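Long-range contacts in beta-glucanase (Podospora anserina, PDB 4LE4), which probably hydrolyses beta-glucans, as a fungal glycoside hydrolase of family 131, and binds cellotriose: residues Trp145-Gln150 with Val194-Ser199; Thr125-Gly130 with Val165-Asp170. All coordinates share one frame; numbering follows the deposited sequence.

Contact 1 (Trp145-Gln150 with Val194-Ser199)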
ATOM      1  N   TRP A 145       4.718   6.221  -9.192  1.00  7.69           N
ATOM      2  CA  TRP A 145       3.803   6.951  -8.328  1.00  8.22           C
ATOM      3  C   TRP A 145       2.963   7.756  -9.323  1.00  8.40           C
ATOM      4  O   TRP A 145       3.516   8.494 -10.131  1.00  8.71           O
ATOM      5  CB  TRP A 145       4.551   7.908  -7.407  1.00  8.93           C
ATOM      6  CG  TRP A 145       3.602   8.777  -6.636  1.00 10.96           C
ATOM      7  CD1 TRP A 145       2.625   8.371  -5.757  1.00 12.18           C
ATOM      8  CD2 TRP A 145       3.534  10.213  -6.681  1.00 10.85           C
ATOM      9  NE1 TRP A 145       1.964   9.473  -5.258  1.00 10.43           N
ATOM     10  CE2 TRP A 145       2.500  10.609  -5.804  1.00 11.58           C
ATOM     11  CE3 TRP A 145       4.245  11.195  -7.381  1.00 12.33           C
ATOM     12  CZ2 TRP A 145       2.155  11.962  -5.604  1.00 10.53           C
ATOM     13  CZ3 TRP A 145       3.904  12.549  -7.192  1.00 11.26           C
ATOM     14  CH2 TRP A 145       2.869  12.909  -6.306  1.00  9.65           C
ATOM     15  N   CYS A 146       1.648   7.620  -9.256  1.00  9.53           N
ATOM     16  CA  CYS A 146       0.736   8.309 -10.159  1.00 10.25           C
ATOM     17  C   CYS A 146      -0.186   9.260  -9.395  1.00 10.51           C
ATOM     18  O   CYS A 146      -0.485   9.048  -8.197  1.00  7.96           O
ATOM     19  CB  CYS A 146      -0.148   7.295 -10.879  1.00 11.22           C
ATOM     20  SG  CYS A 146       0.825   6.126 -11.835  1.00 16.82           S
ATOM     21  N   VAL A 147      -0.618  10.301 -10.110  1.00  9.81           N
ATOM     22  CA  VAL A 147      -1.562  11.289  -9.589  1.00  9.46           C
ATOM     23  C   VAL A 147      -2.571  11.463 -10.718  1.00 11.78           C
ATOM     24  O   VAL A 147      -2.196  11.815 -11.841  1.00 10.95           O
ATOM     25  CB  VAL A 147      -0.892  12.660  -9.279  1.00 11.34           C
ATOM     26  CG1 VAL A 147      -1.956  13.646  -8.801  1.00 11.85           C
ATOM     27  CG2 VAL A 147       0.190  12.478  -8.227  1.00 13.53           C
ATOM     28  N   GLY A 148      -3.831  11.166 -10.435  1.00 11.19           N
ATOM     29  CA  GLY A 148      -4.848  11.266 -11.470  1.00 13.89           C
ATOM     30  C   GLY A 148      -4.550  10.341 -12.636  1.00 13.98           C
ATOM     31  O   GLY A 148      -4.920  10.614 -13.779  1.00 14.14           O
ATOM     32  N   GLY A 149      -3.846   9.249 -12.362  1.00 13.55           N
ATOM     33  CA  GLY A 149      -3.516   8.306 -13.422  1.00 13.70           C
ATOM     34  C   GLY A 149      -2.232   8.585 -14.203  1.00 12.80           C
ATOM     35  O   GLY A 149      -1.726   7.709 -14.916  1.00 14.10           O
ATOM     36  N   GLN A 150      -1.696   9.785 -14.070  1.00 11.60           N
ATOM     37  CA  GLN A 150      -0.479  10.179 -14.765  1.00 13.15           C
ATOM     38  C   GLN A 150       0.758   9.911 -13.928  1.00 13.57           C
ATOM     39  O   GLN A 150       0.805  10.259 -12.744  1.00 12.70           O
ATOM     40  CB  GLN A 150      -0.552  11.657 -15.115  1.00 16.90           C
ATOM     41  CG  GLN A 150      -1.677  11.985 -16.092  1.00 20.64           C
ATOM     42  CD  GLN A 150      -1.822  13.491 -16.314  1.00 22.39           C
ATOM     43  OE1 GLN A 150      -1.888  14.250 -15.366  1.00 23.82           O
ATOM     44  NE2 GLN A 150      -1.879  13.912 -17.570  1.00 23.64           N
ATOM     45  N   VAL A 194       1.348  17.923  -6.289  1.00 15.67           N
ATOM     46  CA  VAL A 194       0.711  17.975  -7.600  1.00 15.67           C
ATOM     47  C   VAL A 194      -0.806  18.130  -7.422  1.00 15.67           C
ATOM     48  O   VAL A 194      -1.398  17.465  -6.573  1.00 13.25           O
ATOM     49  CB  VAL A 194       0.969  16.647  -8.373  1.00 16.60           C
ATOM     50  CG1 VAL A 194       0.266  16.665  -9.707  1.00 19.21           C
ATOM     51  CG2 VAL A 194       2.438  16.441  -8.547  1.00 17.92           C
ATOM     52  N   LYS A 195      -1.433  18.986  -8.231  1.00 16.94           N
ATOM     53  CA  LYS A 195      -2.882  19.222  -8.140  1.00 18.58           C
ATOM     54  C   LYS A 195      -3.721  18.110  -8.757  1.00 17.49           C
ATOM     55  O   LYS A 195      -3.396  17.618  -9.827  1.00 18.37           O
ATOM     56  CB  LYS A 195      -3.275  20.522  -8.862  1.00 21.33           C
ATOM     57  CG  LYS A 195      -2.823  21.810  -8.227  1.00 25.55           C
ATOM     58  CD  LYS A 195      -3.740  22.942  -8.702  1.00 29.13           C
ATOM     59  CE  LYS A 195      -3.202  24.351  -8.392  1.00 33.76           C
ATOM     60  NZ  LYS A 195      -2.001  24.710  -9.214  1.00 35.61           N
ATOM     61  N   THR A 196      -4.802  17.720  -8.084  1.00 17.13           N
ATOM     62  CA  THR A 196      -5.700  16.702  -8.609  1.00 17.58           C
ATOM     63  C   THR A 196      -6.958  16.748  -7.761  1.00 16.01           C
ATOM     64  O   THR A 196      -6.972  17.405  -6.733  1.00 16.31           O
ATOM     65  CB  THR A 196      -5.071  15.257  -8.541  1.00 19.38           C
ATOM     66  OG1 THR A 196      -5.772  14.379  -9.437  1.00 22.30           O
ATOM     67  CG2 THR A 196      -5.166  14.684  -7.146  1.00 17.20           C
ATOM     68  N   SER A 197      -8.014  16.060  -8.188  1.00 18.84           N
ATOM     69  CA  SER A 197      -9.260  16.011  -7.409  1.00 21.44           C
ATOM     70  C   SER A 197      -9.047  15.055  -6.253  1.00 22.56           C
ATOM     71  O   SER A 197      -9.000  13.833  -6.445  1.00 22.07           O
ATOM     72  CB  SER A 197     -10.434  15.468  -8.234  1.00 21.81           C
ATOM     73  OG  SER A 197     -10.868  16.399  -9.200  1.00 28.23           O
ATOM     74  N   THR A 198      -8.910  15.609  -5.060  1.00 22.63           N
ATOM     75  CA  THR A 198      -8.709  14.797  -3.896  1.00 27.57           C
ATOM     76  C   THR A 198     -10.083  14.749  -3.244  1.00 31.61           C
ATOM     77  O   THR A 198     -10.538  15.717  -2.638  1.00 36.76           O
ATOM     78  CB  THR A 198      -7.638  15.440  -2.997  1.00 27.20           C
ATOM     79  OG1 THR A 198      -7.184  14.475  -2.052  1.00 32.16           O
ATOM     80  CG2 THR A 198      -8.167  16.647  -2.276  1.00 22.58           C
ATOM     81  N   SER A 199     -10.787  13.656  -3.447  1.00 33.01           N
ATOM     82  CA  SER A 199     -12.122  13.516  -2.879  1.00 33.50           C
ATOM     83  C   SER A 199     -12.056  12.176  -2.184  1.00 33.91           C
ATOM     84  O   SER A 199     -11.702  11.171  -2.796  1.00 33.81           O
ATOM     85  CB  SER A 199     -13.178  13.508  -3.993  1.00 34.01           C
ATOM     86  OG  SER A 199     -14.504  13.632  -3.485  1.00 31.26           O
TER

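Contact 2 (Thr125-Gly130 with Val165-Asp170)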
ATOM      1  N   THR A 125      -4.516   9.163  -6.307  1.00  7.39           N
ATOM      2  CA  THR A 125      -3.081   8.860  -6.205  1.00  6.42           C
ATOM      3  C   THR A 125      -2.939   7.356  -5.858  1.00  7.48           C
ATOM      4  O   THR A 125      -3.869   6.749  -5.340  1.00  8.00           O
ATOM      5  CB  THR A 125      -2.319   9.743  -5.199  1.00  8.43           C
ATOM      6  OG1 THR A 125      -0.914   9.605  -5.454  1.00  9.50           O
ATOM      7  CG2 THR A 125      -2.629   9.342  -3.741  1.00  6.28           C
ATOM      8  N   GLU A 126      -1.801   6.771  -6.205  1.00  8.50           N
ATOM      9  CA  GLU A 126      -1.564   5.334  -5.995  1.00  8.96           C
ATOM     10  C   GLU A 126      -0.191   5.020  -6.577  1.00  9.28           C
ATOM     11  O   GLU A 126       0.451   5.897  -7.189  1.00  8.07           O
ATOM     12  CB  GLU A 126      -2.598   4.552  -6.815  1.00  9.96           C
ATOM     13  CG  GLU A 126      -2.446   4.774  -8.367  1.00  8.35           C
ATOM     14  CD  GLU A 126      -3.686   4.388  -9.179  1.00 15.67           C
ATOM     15  OE1 GLU A 126      -4.298   3.367  -8.841  1.00 15.68           O
ATOM     16  OE2 GLU A 126      -4.041   5.084 -10.183  1.00 14.99           O
ATOM     17  N   LEU A 127       0.285   3.783  -6.366  1.00  7.70           N
ATOM     18  CA  LEU A 127       1.496   3.356  -7.059  1.00  9.11           C
ATOM     19  C   LEU A 127       0.958   2.395  -8.129  1.00  9.31           C
ATOM     20  O   LEU A 127      -0.162   1.880  -8.010  1.00 10.15           O
ATOM     21  CB  LEU A 127       2.469   2.574  -6.159  1.00  9.92           C
ATOM     22  CG  LEU A 127       3.009   3.309  -4.935  1.00  9.72           C
ATOM     23  CD1 LEU A 127       4.067   2.406  -4.258  1.00  6.88           C
ATOM     24  CD2 LEU A 127       3.589   4.658  -5.310  1.00 11.31           C
ATOM     25  N   LYS A 128       1.746   2.186  -9.179  1.00  8.42           N
ATOM     26  CA  LYS A 128       1.383   1.242 -10.218  1.00  8.47           C
ATOM     27  C   LYS A 128       2.626   0.499 -10.616  1.00  8.01           C
ATOM     28  O   LYS A 128       3.749   0.959 -10.411  1.00 10.68           O
ATOM     29  CB  LYS A 128       0.825   1.949 -11.458  1.00  7.21           C
ATOM     30  CG  LYS A 128      -0.564   2.520 -11.252  1.00 12.36           C
ATOM     31  CD  LYS A 128      -1.171   2.934 -12.592  1.00 13.94           C
ATOM     32  CE  LYS A 128      -2.616   3.378 -12.396  1.00 16.90           C
ATOM     33  NZ  LYS A 128      -3.322   3.530 -13.694  1.00 16.62           N
ATOM     34  N   SER A 129       2.432  -0.679 -11.190  1.00  9.70           N
ATOM     35  CA  SER A 129       3.560  -1.435 -11.662  1.00 10.90           C
ATOM     36  C   SER A 129       3.052  -2.292 -12.834  1.00 10.83           C
ATOM     37  O   SER A 129       1.839  -2.460 -13.017  1.00  9.95           O
ATOM     38  CB  SER A 129       4.132  -2.326 -10.545  1.00  9.56           C
ATOM     39  OG  SER A 129       3.321  -3.479 -10.312  1.00 14.94           O
ATOM     40  N   GLY A 130       3.992  -2.830 -13.599  1.00 10.94           N
ATOM     41  CA  GLY A 130       3.619  -3.667 -14.720  1.00 12.68           C
ATOM     42  C   GLY A 130       3.322  -2.910 -16.003  1.00 12.96           C
ATOM     43  O   GLY A 130       3.448  -1.705 -16.083  1.00 14.30           O
ATOM     44  N   VAL A 165       7.378   4.958   1.517  1.00  6.00           N
ATOM     45  CA  VAL A 165       6.654   6.059   0.879  1.00  7.84           C
ATOM     46  C   VAL A 165       5.775   6.826   1.875  1.00  9.77           C
ATOM     47  O   VAL A 165       5.332   6.272   2.893  1.00  8.83           O
ATOM     48  CB  VAL A 165       5.655   5.483  -0.175  1.00  9.78           C
ATOM     49  CG1 VAL A 165       4.744   6.597  -0.760  1.00 13.09           C
ATOM     50  CG2 VAL A 165       6.414   4.740  -1.277  1.00  9.81           C
ATOM     51  N   ALA A 166       5.607   8.121   1.622  1.00  8.11           N
ATOM     52  CA  ALA A 166       4.624   8.872   2.361  1.00  9.19           C
ATOM     53  C   ALA A 166       3.940   9.766   1.328  1.00  7.59           C
ATOM     54  O   ALA A 166       4.619  10.509   0.608  1.00  8.87           O
ATOM     55  CB  ALA A 166       5.240   9.724   3.473  1.00 10.58           C
ATOM     56  N   TYR A 167       2.613   9.644   1.199  1.00  7.76           N
ATOM     57  CA  TYR A 167       1.872  10.552   0.305  1.00  7.29           C
ATOM     58  C   TYR A 167       1.605  11.777   1.199  1.00  8.53           C
ATOM     59  O   TYR A 167       1.067  11.609   2.276  1.00 10.27           O
ATOM     60  CB  TYR A 167       0.491  10.023  -0.048  1.00  7.52           C
ATOM     61  CG  TYR A 167       0.429   8.722  -0.784  1.00  7.59           C
ATOM     62  CD1 TYR A 167       1.388   8.391  -1.729  1.00  7.50           C
ATOM     63  CD2 TYR A 167      -0.650   7.853  -0.587  1.00  9.06           C
ATOM     64  CE1 TYR A 167       1.273   7.213  -2.479  1.00  9.47           C
ATOM     65  CE2 TYR A 167      -0.779   6.672  -1.324  1.00  8.02           C
ATOM     66  CZ  TYR A 167       0.190   6.358  -2.274  1.00  9.28           C
ATOM     67  OH  TYR A 167       0.074   5.193  -3.030  1.00  8.32           O
ATOM     68  N   GLU A 168       2.004  12.965   0.764  1.00 10.58           N
ATOM     69  CA  GLU A 168       1.753  14.209   1.514  1.00 10.85           C
ATOM     70  C   GLU A 168       0.471  14.739   0.876  1.00 10.76           C
ATOM     71  O   GLU A 168       0.490  15.292  -0.227  1.00  9.93           O
ATOM     72  CB  GLU A 168       2.904  15.197   1.289  1.00 11.23           C
ATOM     73  CG  GLU A 168       2.586  16.598   1.855  1.00 14.73           C
ATOM     74  CD  GLU A 168       3.744  17.578   1.811  1.00 18.15           C
ATOM     75  OE1 GLU A 168       4.767  17.309   1.154  1.00 19.33           O
ATOM     76  OE2 GLU A 168       3.614  18.652   2.444  1.00 23.75           O
ATOM     77  N   ILE A 169      -0.658  14.551   1.546  1.00 11.34           N
ATOM     78  CA  ILE A 169      -1.897  14.961   0.934  1.00 11.04           C
ATOM     79  C   ILE A 169      -2.505  16.179   1.639  1.00 12.17           C
ATOM     80  O   ILE A 169      -2.632  16.182   2.857  1.00 14.51           O
ATOM     81  CB  ILE A 169      -2.916  13.797   0.975  1.00 10.49           C
ATOM     82  CG1 ILE A 169      -2.254  12.513   0.419  1.00 10.98           C
ATOM     83  CG2 ILE A 169      -4.184  14.172   0.166  1.00 12.23           C
ATOM     84  CD1 ILE A 169      -3.164  11.320   0.333  1.00  9.95           C
ATOM     85  N   ASP A 170      -2.852  17.198   0.867  1.00 12.79           N
ATOM     86  CA  ASP A 170      -3.531  18.361   1.439  1.00 16.09           C
ATOM     87  C   ASP A 170      -4.931  18.265   0.870  1.00 15.14           C
ATOM     88  O   ASP A 170      -5.161  18.657  -0.279  1.00 15.62           O
ATOM     89  CB  ASP A 170      -2.895  19.680   0.988  1.00 17.44           C
ATOM     90  CG  ASP A 170      -3.465  20.884   1.751  1.00 21.36           C
ATOM     91  OD1 ASP A 170      -4.616  20.790   2.236  1.00 21.32           O
ATOM     92  OD2 ASP A 170      -2.761  21.912   1.863  1.00 21.43           O
TER

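Contact 1 (Trp145-Gln150 with Val194-Ser199)
Val147 holds CG1 anti to its backbone N (chi1 178°), and Val194 does the same with its own CG1 (chi1 178°). The two methyls meet between the two sheets of the beta-sandwich, CG1 of Val147 lying 3.9 Å from CG1 of Val194. Val147 ends strand 142-147 and opens a type I' turn of a beta hairpin, Val147 to Gln150. The turn is closed by backbone hydrogen bonds both ways, from Val147 N to Gln150 O (3.0 Å) and from Gln150 N to Val147 O (3.1 Å). Val194 and Lys195 end strand 188-195 of the other sheet, and the chain then leaves as a loop.

The same CG1 of Val147 packs against Thr196, 3.5 Å from CB and 3.8 Å from CG2. The two side chains cross obliquely. Val147, Val194 and Thr196 bring the branched groups here; Trp145 adds an aromatic one. Deeper in, Trp145 brings the CH2 corner of its indole within 4.2 Å of Val194 CG2. The other methyl of Val147, CG2, sits over one face of that indole, toward its rim, within the same strand. Phe178 stacks on Trp145, and Val176 touches both Trp145 and Val147. At the turn, Gly148 is close to the threonine hydroxyl, with Gly148 CA 3.8 Å from Thr196 OG1.

Contact 2 (Thr125-Gly130 with Val165-Asp170)
In the core of the beta-sandwich, the fold of the concanavalin clan, Tyr167 reaches from one sheet to Thr125 and Leu127 of the other. Strand 125-129 belongs to one sheet and strand 163-170 to the other. Their short segments run roughly antiparallel, at 155°, with axes 9.6 Å apart at closest approach. They face each other through side chains and are not paired in a sheet.

Tyr167 carries the contact. Its CG stands anti to the carbonyl carbon (chi1 -62°), and the ring reaches across to strand 125-129. Thr125 lays its CG2 methyl over one face of the ring, shifted toward the rim. This is a CH-pi contact, 4.1 Å from CG2 to the centroid of the Tyr167 ring and 15° off the ring normal. Leu127 comes from another direction. Its CD2 lies near the ring plane, at the edge, 4.5 Å from Tyr167 CE1, while its CD1 packs 4.5 Å from Val165 CG2. The phenol oxygen ends against the backbone, with Tyr167 OH 3.4 Å from Glu126 CA. Its hydrogen-bond partner is Ala118 O, on the adjoining strand 115-120. The buried hydroxyl is therefore satisfied, and the bond anchors the tip of the side chain; the flat ring is held by its packing. An alanine in place of Tyr167 would probably open a gap beneath the Thr125 methyl and beside Leu127, and leave Ala118 O without this partner.

Thr125 turns its hydroxyl to its own sheet, where OG1 hydrogen-bonds to Cys146 O. Strand 125-129 lies between strands 115-120 and 142-147. On the facing side, strand 163-170 lies between strands 94-102 and 175-182, and Phe99 of the former meets the Tyr167 ring edge-to-face.

Overall arrangement
Both contacts join the same two sheets, at different depths. Contact 2 is in the core, its centre about 8 Å from the centre of the chain, and all its touching residues are buried. Contact 1 is partly buried, its centre about 16 Å from that point, where a hairpin turn and a loop reach the surface. The two centres are about 9 Å apart. Strands 125-129 and 142-147 are neighbours in one sheet, linked by a backbone hydrogen bond, Cys146 N to Glu126 O, 2.9 Å. Strand 175-182 lies between strands 163-170 and 188-195 in the other. Contact 1 depends mainly on branched aliphatic groups, contact 2 on an aromatic ring. Where they adjoin, the rings of Trp145 and Tyr167 meet.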